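Iron-sulfur cluster co-chaperone protein HscB (Homo sapiens, PDB 3BVO) acts as a co-chaperone in mitochondrial iron-sulfur cluster assembly, working with ISCU and HSPA9 and needed to supply clusters to the SDHB subunit of succinate dehydrogenase. Local coordinates at residues C13-G18 with C33-A38; R53-D58 with L107-Y112; H64-L69 with L95-Y100; A162-F167 with T188-F193. One frame throughout, in Å; residues are numbered along the deposited sequence.

Contact 1: residues C13-G18 with C33-A38; sequences CWNCGG and CRALQA. With ZN (zinc ion), chain C.
Cys13 and Cys16 turn their sulfurs toward that of Cys33, and the three converge on one zinc ion, each SG 2.3 Å from the metal. Cys30, from the loop between the two segments, supplies the fourth sulfur of this tetracysteine site. Cys33 SG lies between its own backbone N and carbonyl carbon (chi1 76°), and its flank rests against Asn15, whose CB is 3.7 Å from that sulfur. Residues 13-18 wrap the metal in a CxxC turn of the zinc-knuckle kind. In it the amides of Asn15 and Cys16 both donate to Cys13 SG, at 3.1 Å from Asn15 N and 3.3 Å from Cys16 N.

Farther from the metal, the indole of Trp14 reaches over to residues 33-38. Its NE1 donates to the carbonyl O of Leu36 at 3.0 Å; the acceptor lies in the plane of the indole, whereas the donor stands above the carbonyl plane. Trp14 CZ2 touches Ala35 CB at 4.1 Å, while Phe88 of helix 83-104 meets the indole edge-to-face. Gln37 is bent at chi2 (-65°). Its NE2 is tied back to Ala35 O within its own segment at 2.8 Å, while OE1 lies 3.5 Å from Cys13 CB and accepts a weak bond from Trp20.

Since neither segment contains regular helix or strand, the metal bonds and the indole-carbonyl bond do much of the work of joining them. The two N-H donors at Cys13 SG would be expected to stabilise charge on that thiolate, as in other zinc-cysteine sites.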
# COMPACT_ATOMS: atom_id res chain seq x y z
N CYS A 13 24.77 -3.80 17.57
CA CYS A 13 24.93 -2.43 17.10
C CYS A 13 26.21 -2.24 16.31
O CYS A 13 27.26 -2.74 16.71
CB CYS A 13 24.89 -1.46 18.26
SG CYS A 13 25.51 0.15 17.83
N TRP A 14 26.13 -1.49 15.22
CA TRP A 14 27.28 -1.28 14.33
C TRP A 14 28.35 -0.39 14.95
O TRP A 14 29.50 -0.38 14.48
CB TRP A 14 26.84 -0.74 12.97
CG TRP A 14 26.31 0.67 12.99
CD1 TRP A 14 24.99 1.05 13.12
CD2 TRP A 14 27.07 1.88 12.89
NE1 TRP A 14 24.89 2.43 13.09
CE2 TRP A 14 26.15 2.96 12.96
CE3 TRP A 14 28.44 2.17 12.74
CZ2 TRP A 14 26.55 4.30 12.88
CZ3 TRP A 14 28.85 3.49 12.67
CH2 TRP A 14 27.91 4.55 12.74
N ASN A 15 27.99 0.35 16.00
CA ASN A 15 28.92 1.20 16.72
C ASN A 15 29.47 0.57 18.00
O ASN A 15 30.69 0.54 18.18
CB ASN A 15 28.30 2.56 17.02
CG ASN A 15 29.30 3.70 16.93
OD1 ASN A 15 30.41 3.53 16.42
ND2 ASN A 15 28.91 4.88 17.41
N CYS A 16 28.59 0.08 18.87
CA CYS A 16 28.98 -0.52 20.15
C CYS A 16 29.29 -1.99 20.01
O CYS A 16 30.30 -2.48 20.50
CB CYS A 16 27.85 -0.47 21.18
SG CYS A 16 27.04 1.06 21.48
N GLY A 17 28.38 -2.71 19.36
CA GLY A 17 28.29 -4.14 19.52
C GLY A 17 27.24 -4.44 20.57
O GLY A 17 27.08 -5.59 20.99
N GLY A 18 26.53 -3.40 21.00
CA GLY A 18 25.45 -3.51 21.97
C GLY A 18 24.36 -4.43 21.45
O GLY A 18 23.92 -4.29 20.31
N CYS A 33 24.55 4.10 22.65
CA CYS A 33 25.40 5.08 21.94
C CYS A 33 24.64 6.10 21.06
O CYS A 33 25.26 7.00 20.47
CB CYS A 33 26.49 4.35 21.13
SG CYS A 33 25.90 3.59 19.61
N ARG A 34 23.32 5.95 20.97
CA ARG A 34 22.43 6.90 20.31
C ARG A 34 22.50 6.85 18.77
O ARG A 34 21.81 7.62 18.10
CB ARG A 34 22.66 8.32 20.84
CG ARG A 34 21.40 9.17 20.96
CD ARG A 34 21.75 10.53 21.53
NE ARG A 34 20.87 11.58 21.05
CZ ARG A 34 20.23 12.46 21.82
NH1 ARG A 34 20.37 12.44 23.14
NH2 ARG A 34 19.44 13.37 21.27
N ALA A 35 23.31 5.94 18.23
CA ALA A 35 23.49 5.78 16.79
C ALA A 35 22.25 5.21 16.09
O ALA A 35 21.52 4.38 16.66
CB ALA A 35 24.68 4.89 16.52
N LEU A 36 21.99 5.66 14.86
CA LEU A 36 20.83 5.20 14.11
C LEU A 36 21.15 3.83 13.56
O LEU A 36 22.17 3.64 12.91
CB LEU A 36 20.49 6.16 12.96
CG LEU A 36 19.25 5.80 12.13
CD1 LEU A 36 18.02 6.52 12.63
CD2 LEU A 36 19.44 6.13 10.67
N GLN A 37 20.26 2.88 13.82
CA GLN A 37 20.52 1.48 13.50
C GLN A 37 20.09 1.12 12.09
O GLN A 37 19.28 1.83 11.48
CB GLN A 37 19.84 0.56 14.51
CG GLN A 37 20.16 0.88 15.94
CD GLN A 37 21.62 0.65 16.25
OE1 GLN A 37 22.06 -0.49 16.36
NE2 GLN A 37 22.38 1.73 16.39
N ALA A 38 20.64 0.02 11.57
CA ALA A 38 20.20 -0.55 10.31
C ALA A 38 18.73 -0.97 10.42
O ALA A 38 18.31 -1.51 11.44
CB ALA A 38 21.07 -1.71 9.92
ZN ZN C . 25.44 1.33 19.82

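Contact 2: residues R53-D58 with L107-Y112; sequences RSFRVD and LSRGLY. With SO4 (sulfate ion), chain D.
Phe55 and Val57, in the loop that leads to helix 59-73 of the J domain, pack against Arg109 and Gly110 of helix 106-116, and an ST turn at Ser54 shapes the outer side of this loop. The inner side is closely filled. Arg109 points to the loop and bends at chi3 (-43°), and its NH2 donates to the carbonyl O of Phe55, which lies at the edge of the guanidinium; the modelled separation is improbably short, so its exact value is doubtful. Val57 CB sits over one face of the same guanidinium, offset toward its rim, and Val57 CG2 is 3.8 Å from Arg109 CD. The other nitrogens, NE and NH1, donate to the carbonyls of Leu103 and Leu104, so the buried charge is gripped by backbone oxygens of the loop and of the end of helix 83-104.

The outer side is looser and polar. Ser54 OG accepts from Arg56 N at 3.2 Å and stands over the centre of one face of the Arg56 guanidinium. It also donates to O1 of a sulfate, probably from the crystallisation liquor, which takes a second bond from Phe55 N at 2.7 Å to O4. An alanine at Ser54 would probably leave the Arg56 amide without its turn acceptor and the sulfate without one of its donors.

Back inside, the Phe55 ring presents its edge to the glycine backbone, with CE1 3.7 Å from Gly110 N.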
# COMPACT_ATOMS: atom_id res chain seq x y z
N ARG A 53 -2.18 -5.71 11.40
CA ARG A 53 -2.43 -6.32 10.11
C ARG A 53 -3.95 -6.37 9.91
O ARG A 53 -4.65 -7.17 10.53
CB ARG A 53 -1.85 -7.73 10.06
CG ARG A 53 -0.36 -7.77 10.13
CD ARG A 53 0.13 -9.19 10.03
NE ARG A 53 1.59 -9.25 9.93
CZ ARG A 53 2.28 -10.31 9.52
NH1 ARG A 53 3.62 -10.26 9.47
NH2 ARG A 53 1.65 -11.43 9.16
N SER A 54 -4.45 -5.48 9.05
CA SER A 54 -5.88 -5.35 8.81
C SER A 54 -6.11 -4.59 7.51
O SER A 54 -5.36 -3.66 7.21
CB SER A 54 -6.53 -4.60 9.98
OG SER A 54 -7.93 -4.44 9.79
N PHE A 55 -7.13 -4.96 6.74
CA PHE A 55 -7.46 -4.19 5.54
C PHE A 55 -7.94 -2.79 5.93
O PHE A 55 -7.80 -1.82 5.18
CB PHE A 55 -8.54 -4.88 4.72
CG PHE A 55 -8.88 -4.17 3.43
CD1 PHE A 55 -7.91 -4.01 2.44
CD2 PHE A 55 -10.15 -3.68 3.21
CE1 PHE A 55 -8.19 -3.36 1.25
CE2 PHE A 55 -10.45 -3.04 2.03
CZ PHE A 55 -9.45 -2.87 1.05
N ARG A 56 -8.51 -2.74 7.13
CA ARG A 56 -9.02 -1.54 7.73
C ARG A 56 -7.85 -0.78 8.37
O ARG A 56 -7.10 -1.35 9.16
CB ARG A 56 -10.08 -1.94 8.75
CG ARG A 56 -10.30 -1.00 9.90
CD ARG A 56 -11.41 -1.53 10.80
NE ARG A 56 -11.12 -2.83 11.43
CZ ARG A 56 -11.40 -4.02 10.90
NH1 ARG A 56 -11.09 -5.13 11.56
NH2 ARG A 56 -12.00 -4.11 9.72
N VAL A 57 -7.71 0.49 8.00
CA VAL A 57 -6.57 1.33 8.40
C VAL A 57 -6.96 2.79 8.56
O VAL A 57 -7.44 3.42 7.63
CB VAL A 57 -5.45 1.23 7.35
CG1 VAL A 57 -4.50 2.42 7.46
CG2 VAL A 57 -4.70 -0.06 7.53
N ASP A 58 -6.72 3.34 9.74
CA ASP A 58 -6.99 4.75 10.01
C ASP A 58 -5.95 5.69 9.36
O ASP A 58 -4.81 5.84 9.84
CB ASP A 58 -7.08 4.97 11.52
CG ASP A 58 -7.18 6.42 11.90
OD1 ASP A 58 -7.17 7.31 11.02
OD2 ASP A 58 -7.27 6.67 13.11
N LEU A 107 -6.13 -0.40 -2.39
CA LEU A 107 -5.71 -1.43 -3.33
C LEU A 107 -4.38 -2.04 -2.95
O LEU A 107 -4.29 -3.26 -2.75
CB LEU A 107 -5.69 -0.92 -4.77
CG LEU A 107 -5.36 -1.93 -5.89
CD1 LEU A 107 -6.32 -3.11 -5.92
CD2 LEU A 107 -5.34 -1.24 -7.23
N SER A 108 -3.34 -1.21 -2.83
CA SER A 108 -2.00 -1.72 -2.51
C SER A 108 -1.99 -2.36 -1.15
O SER A 108 -1.26 -3.32 -0.91
CB SER A 108 -0.96 -0.62 -2.55
OG SER A 108 -1.43 0.51 -1.85
N ARG A 109 -2.81 -1.83 -0.25
CA ARG A 109 -2.98 -2.42 1.06
C ARG A 109 -3.51 -3.86 0.95
O ARG A 109 -2.89 -4.79 1.46
CB ARG A 109 -3.94 -1.58 1.86
CG ARG A 109 -3.93 -1.88 3.32
CD ARG A 109 -5.09 -1.20 3.97
NE ARG A 109 -5.26 0.17 3.49
CZ ARG A 109 -6.39 0.85 3.60
NH1 ARG A 109 -6.48 2.09 3.15
NH2 ARG A 109 -7.44 0.28 4.18
N GLY A 110 -4.64 -4.04 0.29
CA GLY A 110 -5.13 -5.39 -0.02
C GLY A 110 -4.04 -6.32 -0.57
O GLY A 110 -3.81 -7.41 -0.02
N LEU A 111 -3.35 -5.91 -1.62
CA LEU A 111 -2.34 -6.78 -2.21
C LEU A 111 -1.19 -7.07 -1.26
O LEU A 111 -0.67 -8.18 -1.25
CB LEU A 111 -1.81 -6.21 -3.52
CG LEU A 111 -2.87 -6.09 -4.59
CD1 LEU A 111 -2.35 -5.28 -5.78
CD2 LEU A 111 -3.39 -7.47 -5.00
N TYR A 112 -0.80 -6.07 -0.47
CA TYR A 112 0.28 -6.26 0.49
C TYR A 112 -0.16 -7.19 1.61
O TYR A 112 0.61 -8.03 2.08
CB TYR A 112 0.77 -4.94 1.08
CG TYR A 112 1.94 -5.11 2.03
CD1 TYR A 112 3.19 -5.54 1.55
CD2 TYR A 112 1.80 -4.85 3.39
CE1 TYR A 112 4.25 -5.69 2.40
CE2 TYR A 112 2.87 -5.02 4.27
CZ TYR A 112 4.09 -5.44 3.76
OH TYR A 112 5.16 -5.60 4.60
S SO4 D . -9.58 -7.25 8.74
O1 SO4 D . -9.33 -6.56 10.00
O2 SO4 D . -9.77 -8.67 9.02
O3 SO4 D . -10.79 -6.72 8.09
O4 SO4 D . -8.44 -7.06 7.86

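Contact 3: residues H64-L69 with L95-Y100; sequences HRYQQL and LVNDAY
Tyr66 lays its ring against that of Tyr100 in an offset stack, with centroids 4.6 Å apart and planes 29° from parallel. The two side chains nevertheless cross at about a right angle, each with CG anti to the backbone N (chi1 177° in both), which sends it toward the other helix. Tyr66 CD1 lies 3.5 Å from Tyr100 CB, and Tyr66 CB sits over the face of the Tyr100 ring, 4.3 Å from its centroid, as a CH-pi contact.

Beyond the stack, Tyr66 OH donates to Asn97 OD1 at 2.7 Å; this oxygen lies in the plane of the phenol ring, at its edge, while the hydroxyl is tilted 21° from the carbonyl plane of the amide. Val96 CG1 touches Tyr66 CD1 at 3.7 Å and Leu69 CB at 4.2 Å.

These residues join helix 59-73 to helix 83-104; segments 64-69 and 95-100 run antiparallel, their axes 10.4 Å apart at closest approach. The two helices form the helical hairpin of the J domain, whose connecting loop carries the HPD motif of J proteins. Leu62 and Gln63 extend the cover around Tyr100, and Leu69 also meets Phe28 of the metal-binding region.

Aromatic and aliphatic packing thus holds the helix faces together, while the single phenol-amide bond would be expected to limit movement of the Tyr66 ring.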
# COMPACT_ATOMS: atom_id res chain seq x y z
N HIS A 64 -0.05 10.64 10.53
CA HIS A 64 0.62 11.09 11.75
C HIS A 64 1.91 10.29 12.03
O HIS A 64 2.97 10.88 12.28
CB HIS A 64 -0.35 11.00 12.93
CG HIS A 64 0.20 11.54 14.21
ND1 HIS A 64 0.51 12.88 14.38
CD2 HIS A 64 0.49 10.93 15.38
CE1 HIS A 64 0.97 13.06 15.61
NE2 HIS A 64 0.96 11.90 16.23
N ARG A 65 1.81 8.96 11.98
CA ARG A 65 2.97 8.09 12.14
C ARG A 65 4.01 8.50 11.12
O ARG A 65 5.16 8.74 11.47
CB ARG A 65 2.63 6.63 11.90
CG ARG A 65 3.83 5.68 12.07
CD ARG A 65 3.85 5.12 13.48
NE ARG A 65 5.17 5.03 14.12
CZ ARG A 65 5.86 3.90 14.30
NH1 ARG A 65 7.02 3.94 14.91
NH2 ARG A 65 5.41 2.74 13.86
N TYR A 66 3.58 8.58 9.86
CA TYR A 66 4.46 8.96 8.76
C TYR A 66 5.32 10.17 9.14
O TYR A 66 6.52 10.20 8.86
CB TYR A 66 3.67 9.25 7.48
CG TYR A 66 4.57 9.71 6.35
CD1 TYR A 66 5.39 8.79 5.68
CD2 TYR A 66 4.63 11.05 5.98
CE1 TYR A 66 6.24 9.20 4.65
CE2 TYR A 66 5.49 11.47 4.96
CZ TYR A 66 6.28 10.55 4.30
OH TYR A 66 7.11 10.95 3.29
N GLN A 67 4.70 11.15 9.79
CA GLN A 67 5.43 12.33 10.24
C GLN A 67 6.39 12.05 11.40
O GLN A 67 7.57 12.38 11.31
CB GLN A 67 4.46 13.45 10.60
CG GLN A 67 3.66 13.94 9.41
CD GLN A 67 2.38 14.58 9.85
OE1 GLN A 67 2.34 15.30 10.84
NE2 GLN A 67 1.30 14.30 9.12
N GLN A 68 5.90 11.43 12.48
CA GLN A 68 6.76 11.07 13.61
C GLN A 68 8.07 10.47 13.12
O GLN A 68 9.15 10.90 13.52
CB GLN A 68 6.08 10.06 14.54
CG GLN A 68 4.87 10.57 15.31
CD GLN A 68 4.09 9.44 16.00
OE1 GLN A 68 4.35 8.25 15.78
NE2 GLN A 68 3.13 9.83 16.83
N LEU A 69 7.95 9.48 12.24
CA LEU A 69 9.11 8.73 11.78
C LEU A 69 9.98 9.60 10.90
O LEU A 69 11.22 9.55 11.01
CB LEU A 69 8.70 7.44 11.07
CG LEU A 69 7.90 6.47 11.94
CD1 LEU A 69 7.59 5.19 11.20
CD2 LEU A 69 8.65 6.18 13.24
N LEU A 95 12.08 3.29 3.23
CA LEU A 95 11.13 2.27 3.69
C LEU A 95 9.88 2.96 4.21
O LEU A 95 8.76 2.58 3.86
CB LEU A 95 11.71 1.37 4.79
CG LEU A 95 12.93 0.47 4.54
CD1 LEU A 95 13.52 0.05 5.87
CD2 LEU A 95 12.59 -0.76 3.70
N VAL A 96 10.07 3.99 5.03
CA VAL A 96 8.96 4.73 5.60
C VAL A 96 8.01 5.19 4.50
O VAL A 96 6.79 5.01 4.60
CB VAL A 96 9.44 5.91 6.45
CG1 VAL A 96 8.27 6.76 6.91
CG2 VAL A 96 10.23 5.41 7.65
N ASN A 97 8.58 5.75 3.43
CA ASN A 97 7.78 6.13 2.27
C ASN A 97 7.01 4.97 1.68
O ASN A 97 5.82 5.10 1.41
CB ASN A 97 8.65 6.77 1.19
CG ASN A 97 9.14 8.15 1.58
OD1 ASN A 97 8.53 8.84 2.40
ND2 ASN A 97 10.25 8.55 0.98
N ASP A 98 7.68 3.84 1.48
CA ASP A 98 7.05 2.68 0.87
C ASP A 98 5.83 2.28 1.67
O ASP A 98 4.70 2.39 1.19
CB ASP A 98 8.01 1.50 0.77
CG ASP A 98 9.08 1.70 -0.27
OD1 ASP A 98 8.89 2.53 -1.19
OD2 ASP A 98 10.11 1.00 -0.16
N ALA A 99 6.06 1.84 2.91
CA ALA A 99 5.00 1.53 3.84
C ALA A 99 3.84 2.55 3.72
O ALA A 99 2.70 2.20 3.41
CB ALA A 99 5.55 1.49 5.25
N TYR A 100 4.14 3.82 3.93
CA TYR A 100 3.08 4.79 3.91
C TYR A 100 2.22 4.71 2.64
O TYR A 100 1.01 4.47 2.72
CB TYR A 100 3.61 6.20 4.11
CG TYR A 100 2.53 7.22 4.03
CD1 TYR A 100 1.47 7.21 4.95
CD2 TYR A 100 2.52 8.19 3.02
CE1 TYR A 100 0.44 8.15 4.89
CE2 TYR A 100 1.50 9.15 2.95
CZ TYR A 100 0.46 9.12 3.89
OH TYR A 100 -0.55 10.04 3.85

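Contact 4: residues A162-F167 with T188-F193; sequences AKQKEF and TKMRYF
Segments 162-167 and 188-193, from helices 150-176 and 180-203, pack antiparallel, their axes 10.4 Å apart at closest approach and crossing at -159°, with Gln164 and Met190 nearest each other in the backbone. Phe167 is central. The edge of its ring, at CE2, points to the face of the Phe193 ring in a T-shaped pair, centroids 5.7 Å apart and planes at 82°. Lys189 lays its extended aliphatic chain across the Phe167 ring, with CB over one face and CD 3.6 Å from CZ. Phe167 CB meets CG of Met190, a selenomethionine in this crystal, at 3.7 Å.

Phe193 is also met by Lys163, whose CG lies 3.5 Å from CE2 before the chain bends at chi2 (-85°). Gln164 brings its amide to Phe193 CB, NE2 being 3.4 Å away, but this nitrogen finds its hydrogen-bond partner in Glu197. An alanine at Phe167 would probably open a gap beside Lys189 and leave the face of Phe193 without its aromatic edge.

No hydrogen bond links the two segments, so within the C-terminal helical domain this join rests on van der Waals and aromatic contact, with the lysines contributing their methylenes.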
# COMPACT_ATOMS: atom_id res chain seq x y z
N ALA A 162 -19.48 3.02 -8.13
CA ALA A 162 -20.46 2.15 -7.49
C ALA A 162 -19.91 0.73 -7.34
O ALA A 162 -20.14 0.08 -6.32
CB ALA A 162 -21.75 2.15 -8.27
N LYS A 163 -19.19 0.25 -8.36
CA LYS A 163 -18.56 -1.05 -8.31
C LYS A 163 -17.42 -1.02 -7.29
O LYS A 163 -17.26 -1.95 -6.50
CB LYS A 163 -18.00 -1.47 -9.67
CG LYS A 163 -19.01 -1.58 -10.79
CD LYS A 163 -19.72 -2.93 -10.85
CE LYS A 163 -20.74 -2.90 -11.98
NZ LYS A 163 -21.69 -4.03 -11.95
N GLN A 164 -16.64 0.06 -7.33
CA GLN A 164 -15.49 0.19 -6.43
C GLN A 164 -15.90 0.06 -4.96
O GLN A 164 -15.21 -0.60 -4.18
CB GLN A 164 -14.71 1.48 -6.66
CG GLN A 164 -13.77 1.46 -7.85
CD GLN A 164 -12.64 0.44 -7.73
OE1 GLN A 164 -12.76 -0.58 -7.05
NE2 GLN A 164 -11.53 0.70 -8.42
N LYS A 165 -17.01 0.69 -4.60
CA LYS A 165 -17.52 0.63 -3.23
C LYS A 165 -17.92 -0.80 -2.92
O LYS A 165 -17.44 -1.36 -1.95
CB LYS A 165 -18.69 1.58 -3.01
CG LYS A 165 -19.11 1.67 -1.56
CD LYS A 165 -20.26 2.64 -1.37
CE LYS A 165 -20.80 2.63 0.06
NZ LYS A 165 -21.81 3.73 0.27
N GLU A 166 -18.78 -1.38 -3.75
CA GLU A 166 -19.18 -2.78 -3.60
C GLU A 166 -17.95 -3.69 -3.38
O GLU A 166 -17.95 -4.55 -2.50
CB GLU A 166 -20.00 -3.21 -4.82
CG GLU A 166 -20.68 -4.57 -4.72
CD GLU A 166 -21.18 -5.09 -6.09
OE1 GLU A 166 -21.01 -6.30 -6.36
OE2 GLU A 166 -21.73 -4.28 -6.88
N PHE A 167 -16.91 -3.48 -4.16
CA PHE A 167 -15.75 -4.33 -4.06
C PHE A 167 -15.00 -4.14 -2.76
O PHE A 167 -14.52 -5.11 -2.20
CB PHE A 167 -14.79 -4.13 -5.23
CG PHE A 167 -15.23 -4.76 -6.51
CD1 PHE A 167 -15.96 -5.94 -6.50
CD2 PHE A 167 -14.91 -4.19 -7.72
CE1 PHE A 167 -16.38 -6.51 -7.68
CE2 PHE A 167 -15.31 -4.76 -8.91
CZ PHE A 167 -16.05 -5.92 -8.88
N THR A 188 -8.01 -8.72 -7.51
CA THR A 188 -7.66 -8.77 -8.94
C THR A 188 -8.69 -8.00 -9.77
O THR A 188 -8.36 -7.48 -10.83
CB THR A 188 -7.52 -10.24 -9.48
OG1 THR A 188 -6.61 -10.97 -8.66
CG2 THR A 188 -6.97 -10.24 -10.89
N LYS A 189 -9.92 -7.93 -9.27
CA LYS A 189 -10.96 -7.18 -9.96
C LYS A 189 -10.70 -5.71 -9.78
O LYS A 189 -10.72 -4.95 -10.72
CB LYS A 189 -12.35 -7.54 -9.46
CG LYS A 189 -12.89 -8.87 -9.96
CD LYS A 189 -14.34 -9.04 -9.58
CE LYS A 189 -14.83 -10.45 -9.84
NZ LYS A 189 -16.29 -10.54 -9.58
N MSE A 190 -10.42 -5.32 -8.55
CA MSE A 190 -10.21 -3.92 -8.25
C MSE A 190 -9.06 -3.35 -9.06
O MSE A 190 -9.04 -2.14 -9.36
CB MSE A 190 -9.97 -3.71 -6.77
CG MSE A 190 -11.21 -3.86 -5.94
SE MSE A 190 -10.75 -3.86 -4.03
CE MSE A 190 -9.55 -2.29 -3.98
N ARG A 191 -8.12 -4.20 -9.45
CA ARG A 191 -7.03 -3.74 -10.28
C ARG A 191 -7.57 -3.23 -11.63
O ARG A 191 -7.17 -2.14 -12.09
CB ARG A 191 -5.96 -4.82 -10.45
CG ARG A 191 -4.56 -4.22 -10.50
CD ARG A 191 -3.50 -5.18 -10.97
NE ARG A 191 -3.69 -6.50 -10.39
CZ ARG A 191 -2.72 -7.33 -10.04
NH1 ARG A 191 -3.03 -8.52 -9.52
NH2 ARG A 191 -1.45 -6.99 -10.19
N TYR A 192 -8.49 -3.98 -12.24
CA TYR A 192 -9.14 -3.56 -13.48
C TYR A 192 -9.77 -2.19 -13.36
O TYR A 192 -9.45 -1.28 -14.13
CB TYR A 192 -10.18 -4.57 -13.94
CG TYR A 192 -9.55 -5.77 -14.61
CD1 TYR A 192 -9.19 -5.73 -15.97
CD2 TYR A 192 -9.28 -6.93 -13.88
CE1 TYR A 192 -8.59 -6.84 -16.58
CE2 TYR A 192 -8.68 -8.04 -14.49
CZ TYR A 192 -8.34 -7.99 -15.83
OH TYR A 192 -7.75 -9.09 -16.42
N PHE A 193 -10.64 -2.02 -12.38
CA PHE A 193 -11.34 -0.77 -12.26
C PHE A 193 -10.44 0.42 -11.98
O PHE A 193 -10.75 1.52 -12.43
CB PHE A 193 -12.50 -0.88 -11.28
CG PHE A 193 -13.68 -1.61 -11.84
CD1 PHE A 193 -13.58 -2.96 -12.20
CD2 PHE A 193 -14.89 -0.97 -12.04
CE1 PHE A 193 -14.66 -3.65 -12.75
CE2 PHE A 193 -15.98 -1.65 -12.58
CZ PHE A 193 -15.86 -3.00 -12.94

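In the fold
From the N terminus, contact 1 comes first, closing a short loop of residues without helix or strand round the zinc ion. The chain then enters the J domain, where contact 2 closes a long loop from residues 53-58 to helix 106-116. Contact 3 falls within that loop, pairing helices 59-73 and 83-104. Contact 4 follows in series, closing the helical hairpin formed by helices 150-176 and 180-203 of the C-terminal domain. No two contacts cross. Contacts 1 and 3 do not touch, their nearest atoms being about 7 Å apart, whereas contacts 2 and 4 touch directly: Leu107 CD1 lies 3.8 Å from Met190 CB, joining the J domain to the C-terminal helices.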